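Local coordinates for arylmalonate decarboxylase (Bordetella bronchiseptica, PDB 3IXL), which catalyses the decarboxylation of 2-aryl-2-methylmalonates to 2-arylpropionates with release of carbon dioxide, at residues I9-P14 against W217-L222; V20-A25 against G190-D195; A165-L170 against I184-G189. The protein carries 2 engineered substitutions. All blocks are in the same frame, centred on the assembly; numbering follows the deposited sequence.

Contact 1 of 3, residues I9-P14 against W217-L222. With PAC (2-phenylacetic acid), chain C.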
loop_
_atom_site.group_PDB
_atom_site.type_symbol
_atom_site.label_atom_id
_atom_site.label_comp_id
_atom_site.label_asym_id
_atom_site.label_seq_id
_atom_site.Cartn_x
_atom_site.Cartn_y
_atom_site.Cartn_z
ATOM N N ILE A 9 3.269 15.386 -5.045
ATOM C CA ILE A 9 3.462 13.937 -5.065
ATOM C C ILE A 9 2.414 13.320 -5.979
ATOM O O ILE A 9 1.216 13.544 -5.786
ATOM C CB ILE A 9 3.396 13.345 -3.644
ATOM C CG1 ILE A 9 4.620 13.815 -2.847
ATOM C CG2 ILE A 9 3.320 11.808 -3.696
ATOM C CD1 ILE A 9 4.546 13.552 -1.366
ATOM N N GLY A 10 2.866 12.573 -6.981
ATOM C CA GLY A 10 1.968 11.968 -7.951
ATOM C C GLY A 10 1.654 10.522 -7.626
ATOM O O GLY A 10 2.551 9.767 -7.212
ATOM N N MET A 11 0.399 10.133 -7.839
ATOM C CA MET A 11 -0.069 8.779 -7.502
ATOM C C MET A 11 -0.849 8.155 -8.640
ATOM O O MET A 11 -1.783 8.761 -9.154
ATOM C CB MET A 11 -0.914 8.826 -6.231
ATOM C CG MET A 11 -0.060 9.177 -5.031
ATOM S SD MET A 11 -0.957 9.190 -3.479
ATOM C CE MET A 11 0.434 9.044 -2.343
ATOM N N ILE A 12 -0.457 6.949 -9.033
ATOM C CA ILE A 12 -1.196 6.160 -10.008
ATOM C C ILE A 12 -2.129 5.249 -9.212
ATOM O O ILE A 12 -1.660 4.463 -8.381
ATOM C CB ILE A 12 -0.251 5.330 -10.899
ATOM C CG1 ILE A 12 0.768 6.230 -11.609
ATOM C CG2 ILE A 12 -1.066 4.536 -11.927
ATOM C CD1 ILE A 12 1.901 5.458 -12.259
ATOM N N VAL A 13 -3.439 5.382 -9.430
ATOM C CA VAL A 13 -4.436 4.702 -8.592
ATOM C C VAL A 13 -5.321 3.765 -9.416
ATOM O O VAL A 13 -5.535 4.018 -10.593
ATOM C CB VAL A 13 -5.304 5.726 -7.800
ATOM C CG1 VAL A 13 -4.431 6.591 -6.886
ATOM C CG2 VAL A 13 -6.134 6.615 -8.739
ATOM N N PRO A 14 -5.795 2.653 -8.827
ATOM C CA PRO A 14 -6.682 1.758 -9.592
ATOM C C PRO A 14 -7.990 2.322 -10.205
ATOM O O PRO A 14 -8.262 2.018 -11.371
ATOM C CB PRO A 14 -6.948 0.601 -8.613
ATOM C CG PRO A 14 -5.716 0.605 -7.727
ATOM C CD PRO A 14 -5.422 2.071 -7.522
ATOM N N TRP A 217 3.196 7.295 3.318
ATOM C CA TRP A 217 4.417 7.447 4.100
ATOM C C TRP A 217 5.642 7.304 3.195
ATOM O O TRP A 217 6.595 8.081 3.267
ATOM C CB TRP A 217 4.418 6.376 5.197
ATOM C CG TRP A 217 5.700 6.273 5.963
ATOM C CD1 TRP A 217 6.083 7.034 7.027
ATOM C CD2 TRP A 217 6.753 5.330 5.738
ATOM N NE1 TRP A 217 7.327 6.633 7.470
ATOM C CE2 TRP A 217 7.758 5.589 6.691
ATOM C CE3 TRP A 217 6.946 4.298 4.812
ATOM C CZ2 TRP A 217 8.947 4.850 6.741
ATOM C CZ3 TRP A 217 8.127 3.566 4.865
ATOM C CH2 TRP A 217 9.109 3.847 5.822
ATOM N N ASP A 218 5.600 6.303 2.328
ATOM C CA ASP A 218 6.718 5.967 1.462
ATOM C C ASP A 218 6.913 6.998 0.356
ATOM O O ASP A 218 8.053 7.325 0.006
ATOM C CB ASP A 218 6.461 4.574 0.880
ATOM C CG ASP A 218 7.490 4.155 -0.134
ATOM O OD1 ASP A 218 7.129 4.062 -1.337
ATOM O OD2 ASP A 218 8.637 3.869 0.281
ATOM N N ALA A 219 5.810 7.514 -0.195
ATOM C CA ALA A 219 5.894 8.568 -1.206
ATOM C C ALA A 219 6.465 9.849 -0.608
ATOM O O ALA A 219 7.299 10.521 -1.225
ATOM C CB ALA A 219 4.525 8.830 -1.806
ATOM N N VAL A 220 6.035 10.173 0.610
ATOM C CA VAL A 220 6.538 11.360 1.301
ATOM C C VAL A 220 8.013 11.184 1.648
ATOM O O VAL A 220 8.808 12.128 1.548
ATOM C CB VAL A 220 5.678 11.689 2.540
ATOM C CG1 VAL A 220 6.308 12.777 3.379
ATOM C CG2 VAL A 220 4.280 12.097 2.104
ATOM N N ARG A 221 8.379 9.968 2.033
ATOM C CA ARG A 221 9.788 9.592 2.234
ATOM C C ARG A 221 10.616 9.915 0.988
ATOM O O ARG A 221 11.659 10.572 1.073
ATOM C CB ARG A 221 9.893 8.097 2.556
ATOM C CG ARG A 221 11.326 7.563 2.625
ATOM C CD ARG A 221 11.382 6.044 2.589
ATOM N NE ARG A 221 10.884 5.489 1.321
ATOM C CZ ARG A 221 11.580 5.422 0.183
ATOM N NH1 ARG A 221 11.023 4.872 -0.898
ATOM N NH2 ARG A 221 12.822 5.910 0.108
ATOM N N LEU A 222 10.134 9.458 -0.167
ATOM C CA LEU A 222 10.834 9.634 -1.437
ATOM C C LEU A 222 10.946 11.085 -1.858
ATOM O O LEU A 222 11.886 11.458 -2.568
ATOM C CB LEU A 222 10.125 8.856 -2.541
ATOM C CG LEU A 222 10.796 7.625 -3.132
ATOM C CD1 LEU A 222 10.190 7.386 -4.499
ATOM C CD2 LEU A 222 12.314 7.795 -3.246
HETATM C C1 PAC C . -4.279 -3.320 -3.621
HETATM C C2 PAC C . -5.565 -3.087 -4.393
HETATM C "C1'" PAC C . -6.223 -1.723 -4.411
HETATM C "C2'" PAC C . -7.610 -1.719 -4.592
HETATM C "C3'" PAC C . -8.323 -0.523 -4.637
HETATM C "C4'" PAC C . -7.644 0.685 -4.509
HETATM C "C5'" PAC C . -6.256 0.693 -4.325
HETATM C "C6'" PAC C . -5.537 -0.506 -4.284
HETATM O O1 PAC C . -3.722 -2.424 -2.926
HETATM O O2 PAC C . -3.803 -4.487 -3.720
#

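Contact 2 of 3, residues V20-A25 against G190-D195. With PAC (2-phenylacetic acid), chain C.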
loop_
_atom_site.group_PDB
_atom_site.type_symbol
_atom_site.label_atom_id
_atom_site.label_comp_id
_atom_site.label_asym_id
_atom_site.label_seq_id
_atom_site.Cartn_x
_atom_site.Cartn_y
_atom_site.Cartn_z
ATOM N N VAL A 20 -7.280 11.125 -5.625
ATOM C CA VAL A 20 -6.275 10.985 -4.586
ATOM C C VAL A 20 -6.912 10.121 -3.498
ATOM O O VAL A 20 -8.027 10.406 -3.046
ATOM C CB VAL A 20 -5.844 12.360 -4.011
ATOM C CG1 VAL A 20 -4.844 12.172 -2.875
ATOM C CG2 VAL A 20 -5.242 13.243 -5.107
ATOM N N PRO A 21 -6.226 9.044 -3.090
ATOM C CA PRO A 21 -6.809 8.231 -2.021
ATOM C C PRO A 21 -7.103 9.079 -0.783
ATOM O O PRO A 21 -6.336 9.990 -0.445
ATOM C CB PRO A 21 -5.741 7.163 -1.757
ATOM C CG PRO A 21 -4.956 7.081 -3.043
ATOM C CD PRO A 21 -4.950 8.495 -3.583
ATOM N N ALA A 22 -8.226 8.790 -0.129
ATOM C CA ALA A 22 -8.759 9.639 0.937
ATOM C C ALA A 22 -7.826 9.814 2.136
ATOM O O ALA A 22 -7.922 10.802 2.870
ATOM C CB ALA A 22 -10.117 9.115 1.391
ATOM N N ASP A 23 -6.915 8.869 2.338
ATOM C CA ASP A 23 -6.035 8.947 3.495
ATOM C C ASP A 23 -5.099 10.154 3.477
ATOM O O ASP A 23 -4.658 10.610 4.534
ATOM C CB ASP A 23 -5.219 7.667 3.633
ATOM C CG ASP A 23 -6.060 6.470 4.049
ATOM O OD1 ASP A 23 -7.272 6.615 4.348
ATOM O OD2 ASP A 23 -5.492 5.367 4.058
ATOM N N GLY A 24 -4.789 10.668 2.284
ATOM C CA GLY A 24 -3.801 11.751 2.154
ATOM C C GLY A 24 -4.199 13.025 2.879
ATOM O O GLY A 24 -3.359 13.676 3.511
ATOM N N ALA A 25 -5.481 13.364 2.785
ATOM C CA ALA A 25 -6.024 14.574 3.410
ATOM C C ALA A 25 -5.985 14.516 4.934
ATOM O O ALA A 25 -5.983 15.551 5.598
ATOM C CB ALA A 25 -7.439 14.822 2.931
ATOM N N GLY A 190 -7.359 -0.268 -1.044
ATOM C CA GLY A 190 -8.774 0.067 -1.228
ATOM C C GLY A 190 -9.521 0.154 0.082
ATOM O O GLY A 190 -10.654 0.622 0.121
ATOM N N LEU A 191 -8.870 -0.287 1.149
ATOM C CA LEU A 191 -9.456 -0.283 2.481
ATOM C C LEU A 191 -9.230 1.050 3.169
ATOM O O LEU A 191 -8.191 1.691 2.982
ATOM C CB LEU A 191 -8.830 -1.400 3.320
ATOM C CG LEU A 191 -9.036 -2.832 2.818
ATOM C CD1 LEU A 191 -8.180 -3.795 3.622
ATOM C CD2 LEU A 191 -10.506 -3.222 2.883
ATOM N N LEU A 192 -10.210 1.455 3.971
ATOM C CA LEU A 192 -10.105 2.664 4.780
ATOM C C LEU A 192 -9.742 2.244 6.193
ATOM O O LEU A 192 -10.594 1.855 6.991
ATOM C CB LEU A 192 -11.405 3.481 4.719
ATOM C CG LEU A 192 -11.702 4.049 3.328
ATOM C CD1 LEU A 192 -13.156 4.488 3.190
ATOM C CD2 LEU A 192 -10.753 5.199 2.983
ATOM N N THR A 193 -8.450 2.321 6.483
ATOM C CA THR A 193 -7.860 1.660 7.640
ATOM C C THR A 193 -7.364 2.592 8.740
ATOM O O THR A 193 -6.869 2.113 9.758
ATOM C CB THR A 193 -6.640 0.811 7.219
ATOM O OG1 THR A 193 -5.596 1.669 6.732
ATOM C CG2 THR A 193 -7.025 -0.194 6.133
ATOM N N LEU A 194 -7.462 3.908 8.536
ATOM C CA LEU A 194 -6.794 4.832 9.459
ATOM C C LEU A 194 -7.263 4.749 10.911
ATOM O O LEU A 194 -6.461 4.938 11.825
ATOM C CB LEU A 194 -6.855 6.280 8.947
ATOM C CG LEU A 194 -5.937 6.627 7.767
ATOM C CD1 LEU A 194 -6.166 8.062 7.348
ATOM C CD2 LEU A 194 -4.480 6.413 8.105
ATOM N N ASP A 195 -8.547 4.479 11.132
ATOM C CA ASP A 195 -9.051 4.356 12.504
ATOM C C ASP A 195 -8.791 2.965 13.080
ATOM O O ASP A 195 -8.735 2.794 14.301
ATOM C CB ASP A 195 -10.539 4.696 12.567
ATOM C CG ASP A 195 -10.818 6.175 12.348
ATOM O OD1 ASP A 195 -9.932 7.009 12.616
ATOM O OD2 ASP A 195 -11.939 6.499 11.917
HETATM C C1 PAC C . -4.279 -3.320 -3.621
HETATM C C2 PAC C . -5.565 -3.087 -4.393
HETATM C "C1'" PAC C . -6.223 -1.723 -4.411
HETATM C "C2'" PAC C . -7.610 -1.719 -4.592
HETATM C "C3'" PAC C . -8.323 -0.523 -4.637
HETATM C "C4'" PAC C . -7.644 0.685 -4.509
HETATM C "C5'" PAC C . -6.256 0.693 -4.325
HETATM C "C6'" PAC C . -5.537 -0.506 -4.284
HETATM O O1 PAC C . -3.722 -2.424 -2.926
HETATM O O2 PAC C . -3.803 -4.487 -3.720
HETATM O O HOH W 1 -6.460 3.059 4.581
HETATM O O HOH W 2 -8.775 5.309 6.296
#

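Contact 3 of 3, residues A165-L170 against I184-G189. Engineered in segment 184-189: Ser-188 (natural residue Cys). With PAC (2-phenylacetic acid), chain C.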
loop_
_atom_site.group_PDB
_atom_site.type_symbol
_atom_site.label_atom_id
_atom_site.label_comp_id
_atom_site.label_asym_id
_atom_site.label_seq_id
_atom_site.Cartn_x
_atom_site.Cartn_y
_atom_site.Cartn_z
ATOM N N ALA A 165 -14.405 -1.561 12.422
ATOM C CA ALA A 165 -14.442 -2.668 13.381
ATOM C C ALA A 165 -14.190 -4.029 12.730
ATOM O O ALA A 165 -13.564 -4.902 13.328
ATOM C CB ALA A 165 -15.761 -2.668 14.148
ATOM N N THR A 166 -14.668 -4.192 11.498
ATOM C CA THR A 166 -14.391 -5.400 10.733
ATOM C C THR A 166 -12.886 -5.532 10.482
ATOM O O THR A 166 -12.324 -6.620 10.575
ATOM C CB THR A 166 -15.161 -5.385 9.401
ATOM O OG1 THR A 166 -16.570 -5.450 9.678
ATOM C CG2 THR A 166 -14.767 -6.567 8.505
ATOM N N LEU A 167 -12.236 -4.413 10.171
ATOM C CA LEU A 167 -10.798 -4.439 9.913
ATOM C C LEU A 167 -9.984 -4.700 11.183
ATOM O O LEU A 167 -8.995 -5.437 11.151
ATOM C CB LEU A 167 -10.351 -3.129 9.252
ATOM C CG LEU A 167 -10.936 -2.881 7.862
ATOM C CD1 LEU A 167 -10.669 -1.461 7.410
ATOM C CD2 LEU A 167 -10.385 -3.908 6.858
ATOM N N VAL A 168 -10.410 -4.120 12.305
ATOM C CA VAL A 168 -9.747 -4.403 13.576
ATOM C C VAL A 168 -9.835 -5.903 13.885
ATOM O O VAL A 168 -8.851 -6.538 14.262
ATOM C CB VAL A 168 -10.357 -3.582 14.752
ATOM C CG1 VAL A 168 -9.837 -4.084 16.112
ATOM C CG2 VAL A 168 -10.068 -2.090 14.572
ATOM N N ASP A 169 -11.033 -6.455 13.732
ATOM C CA ASP A 169 -11.249 -7.871 13.993
ATOM C C ASP A 169 -10.435 -8.768 13.052
ATOM O O ASP A 169 -9.899 -9.796 13.476
ATOM C CB ASP A 169 -12.731 -8.198 13.872
ATOM C CG ASP A 169 -13.001 -9.666 14.005
ATOM O OD1 ASP A 169 -12.886 -10.178 15.139
ATOM O OD2 ASP A 169 -13.309 -10.301 12.973
ATOM N N LEU A 170 -10.346 -8.386 11.778
ATOM C CA LEU A 170 -9.542 -9.140 10.814
ATOM C C LEU A 170 -8.074 -9.222 11.240
ATOM O O LEU A 170 -7.451 -10.283 11.176
ATOM C CB LEU A 170 -9.646 -8.478 9.446
ATOM C CG LEU A 170 -8.991 -9.204 8.269
ATOM C CD1 LEU A 170 -9.751 -10.483 7.911
ATOM C CD2 LEU A 170 -8.917 -8.263 7.063
ATOM N N ILE A 184 1.810 -6.993 11.795
ATOM C CA ILE A 184 0.699 -7.329 10.916
ATOM C C ILE A 184 0.772 -6.474 9.657
ATOM O O ILE A 184 1.002 -5.259 9.736
ATOM C CB ILE A 184 -0.661 -7.088 11.632
ATOM C CG1 ILE A 184 -0.755 -7.949 12.906
ATOM C CG2 ILE A 184 -1.846 -7.375 10.696
ATOM C CD1 ILE A 184 -1.780 -7.463 13.919
ATOM N N LEU A 185 0.584 -7.117 8.508
ATOM C CA LEU A 185 0.371 -6.396 7.260
ATOM C C LEU A 185 -1.118 -6.419 6.942
ATOM O O LEU A 185 -1.705 -7.482 6.764
ATOM C CB LEU A 185 1.171 -7.015 6.109
ATOM C CG LEU A 185 0.897 -6.435 4.717
ATOM C CD1 LEU A 185 1.272 -4.957 4.654
ATOM C CD2 LEU A 185 1.670 -7.230 3.663
ATOM N N LEU A 186 -1.721 -5.236 6.901
ATOM C CA LEU A 186 -3.104 -5.062 6.494
ATOM C C LEU A 186 -3.069 -4.612 5.034
ATOM O O LEU A 186 -2.746 -3.459 4.717
ATOM C CB LEU A 186 -3.794 -4.047 7.408
ATOM C CG LEU A 186 -5.250 -3.643 7.155
ATOM C CD1 LEU A 186 -6.192 -4.851 7.039
ATOM C CD2 LEU A 186 -5.683 -2.742 8.307
ATOM N N SER A 187 -3.364 -5.550 4.138
ATOM C CA SER A 187 -3.090 -5.341 2.723
ATOM C C SER A 187 -4.335 -5.061 1.899
ATOM O O SER A 187 -5.329 -5.792 1.960
ATOM C CB SER A 187 -2.299 -6.513 2.130
ATOM O OG SER A 187 -1.732 -6.145 0.875
ATOM N N SER A 188 -4.214 -3.973 1.141
ATOM C CA SER A 188 -5.112 -3.448 0.101
ATOM C C SER A 188 -5.290 -1.974 0.323
ATOM O O SER A 188 -5.806 -1.543 1.360
ATOM C CB SER A 188 -6.482 -4.104 0.005
ATOM O OG SER A 188 -7.173 -3.502 -1.084
ATOM N N GLY A 189 -4.883 -1.213 -0.687
ATOM C CA GLY A 189 -5.014 0.229 -0.686
ATOM C C GLY A 189 -6.436 0.679 -0.912
ATOM O O GLY A 189 -6.699 1.879 -0.967
HETATM C C1 PAC C . -4.279 -3.320 -3.621
HETATM C C2 PAC C . -5.565 -3.087 -4.393
HETATM C "C1'" PAC C . -6.223 -1.723 -4.411
HETATM C "C2'" PAC C . -7.610 -1.719 -4.592
HETATM C "C3'" PAC C . -8.323 -0.523 -4.637
HETATM C "C4'" PAC C . -7.644 0.685 -4.509
HETATM C "C5'" PAC C . -6.256 0.693 -4.325
HETATM C "C6'" PAC C . -5.537 -0.506 -4.284
HETATM O O1 PAC C . -3.722 -2.424 -2.926
HETATM O O2 PAC C . -3.803 -4.487 -3.720
#

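Contact 1 of 3, residues I9-P14 against W217-L222
Ile-9 and Met-11 meet Ala-219 and Val-220 through aliphatic groups alone, while the flat groups, the ligand's phenyl ring and the Arg-221 and Asp-218 ends, lie apart from this packing. Beyond the strand end, Pro-14 covers one face of the phenyl ring of 2-phenylacetic acid, its CG 3.4 Å from C5' of the ligand. On the helix, the guanidinium of Arg-221 has the Asp-218 carboxylate at its edge and nearly in its plane. NE and NH1 of Arg-221 both grip OD2 of Asp-218, at 3.0 and 2.8 Å, and reach it from one face of the carboxylate, some 40° out of its plane. OD2 also accepts from Asn-110, and OD1 is bonded to Thr-102, so this buried acid is tied to neighbouring parts of the fold and its charge is probably well compensated.

The contact itself is made by methyl groups. The CG2 branch of Ile-9 abuts Ala-219 CB at 3.7 Å, whereas the other branch continues to CD1, 3.8 Å from Val-220 CG2; the Ile-9 and Val-220 side chains cross at about a right angle. Met-11 starts off to one side of the helix, but its chain is extended past CG (chi2 -178°) and delivers CE to 4.1 Å from Ala-219 CB. The small alanine thus receives two apolar groups.

The axes of strand 9-13 and helix 217-222 cross at 140°, with 9.4 Å between them. Helix 211-222, which follows the last strand of the second parallel sheet, here covers a strand of the first, an arrangement consistent with the two-sheet alpha/beta fold of the aspartate/glutamate racemase clan.

Contact 2 of 3, residues V20-A25 against G190-D195
The chain entering helix 23-27, which follows strand 8-13 of one parallel sheet, meets the loop after strand 183-187 of the other beside the ligand pocket. The contact therefore bridges the two parallel sheets of the alpha/beta fold, and Gly-190 at the start of its second segment brings CA to 3.5 Å from C3' of 2-phenylacetic acid.

Asp-23 carries the junction. Its CG stands anti to the carbonyl carbon (chi1 -70°), which turns the carboxylate toward the 190-195 loop, where two waters relay it to the backbone. Water 1 donates to Asp-23 OD2 at 2.6 Å and to Leu-191 O, and accepts from Thr-193 N, so it ties both ends of a short loop segment to one oxygen. Water 2 donates to Asp-23 OD1 at 2.8 Å and takes the N-H of Leu-194 at 3.0 Å. Each carboxylate oxygen is thus matched with a different backbone amide through its own water, an arrangement that probably limits the rotation of the group and favours the ionised acid.

Leucines cover the hydrated patch: CD2 of Leu-192 approaches Ala-22 CB loosely, at 4.3 Å, on the more exposed side, and Leu-194 packs on the acid itself. Pro-213 of helix 211-222 touches Asp-23, Thr-193 and Leu-194. A salt bridge between Asp-195 and Arg-26 also joins the loop to helix 23-27. The Leu-194 and Asp-23 side chains run past one another head to tail: the leucine branch point lies over the flat of the carboxylate, with CG 3.7 Å from Asp-23 CG, and Leu-194 CD1 comes to 3.5 Å from Asp-23 OD1.

Contact 3 of 3, residues A165-L170 against I184-G189
With CG anti to the backbone N (chi1 178°), Leu-186 reaches out from strand 184-187 toward helix 165-170, and its CD1 is the methyl that arrives there. Leu-170 adopts the same first torsion, whereas Leu-167, one turn earlier, has CG anti to its carbonyl carbon; the two different settings bring a CD2 methyl of each to the same target. CD2 of Leu-167 stands 4.3 Å from Leu-186 CD1, and CD2 of Leu-170 is 4.4 Å from it, so CD1 of Leu-186 faces a pair of helix methyls, the three forming a loose triangle. Cys-171 from the next position of helix 164-176 and Ala-123 of the neighbouring strand 119-124 also touch Leu-186.

Helix 164-176 belongs to the crossover connection leading into strand 183-187 of a parallel sheet, and at the carboxyl end of that strand the chain turns into the ligand pocket. Ser-188, engineered in place of the natural cysteine, has the unusual phi of 134° for a residue bearing a side chain. Its OG lies 3.7 Å from C2 of 2-phenylacetic acid and is hydrogen-bonded to Gly-190 N. The following amide, Gly-189 N, donates to O1 of the ligand at 2.8 Å in an essentially straight bond (179°). Tyr-126, Ser-76 and Thr-75 also hydrogen-bond the ligand.

The chemistry divides sharply along the strand: loose apolar contacts between leucines line its flank where the helix covers it, while the backbone just past its end presents an N-H to the carboxylate, consistent with a pocket that recognises an acid group through neutral donors.

How the contacts relate
Contacts 1 and 3 are buried and aliphatic, each setting a helix against a strand of a different parallel sheet, and they lie about 21 Å apart between centres on opposite sides of the chain's centre. Contact 2 sits between them, partly exposed, joins loop to helix start, and relies on water and a carboxylate. It touches both: Pro-21 packs on Met-11 and Val-13 of contact 1, and Leu-191 and Thr-193 pack on Leu-167 and Leu-186 of contact 3. All three border 2-phenylacetic acid, with Pro-14 and Gly-190 on opposite faces of its phenyl ring and the amide of Gly-189 at its carboxylate.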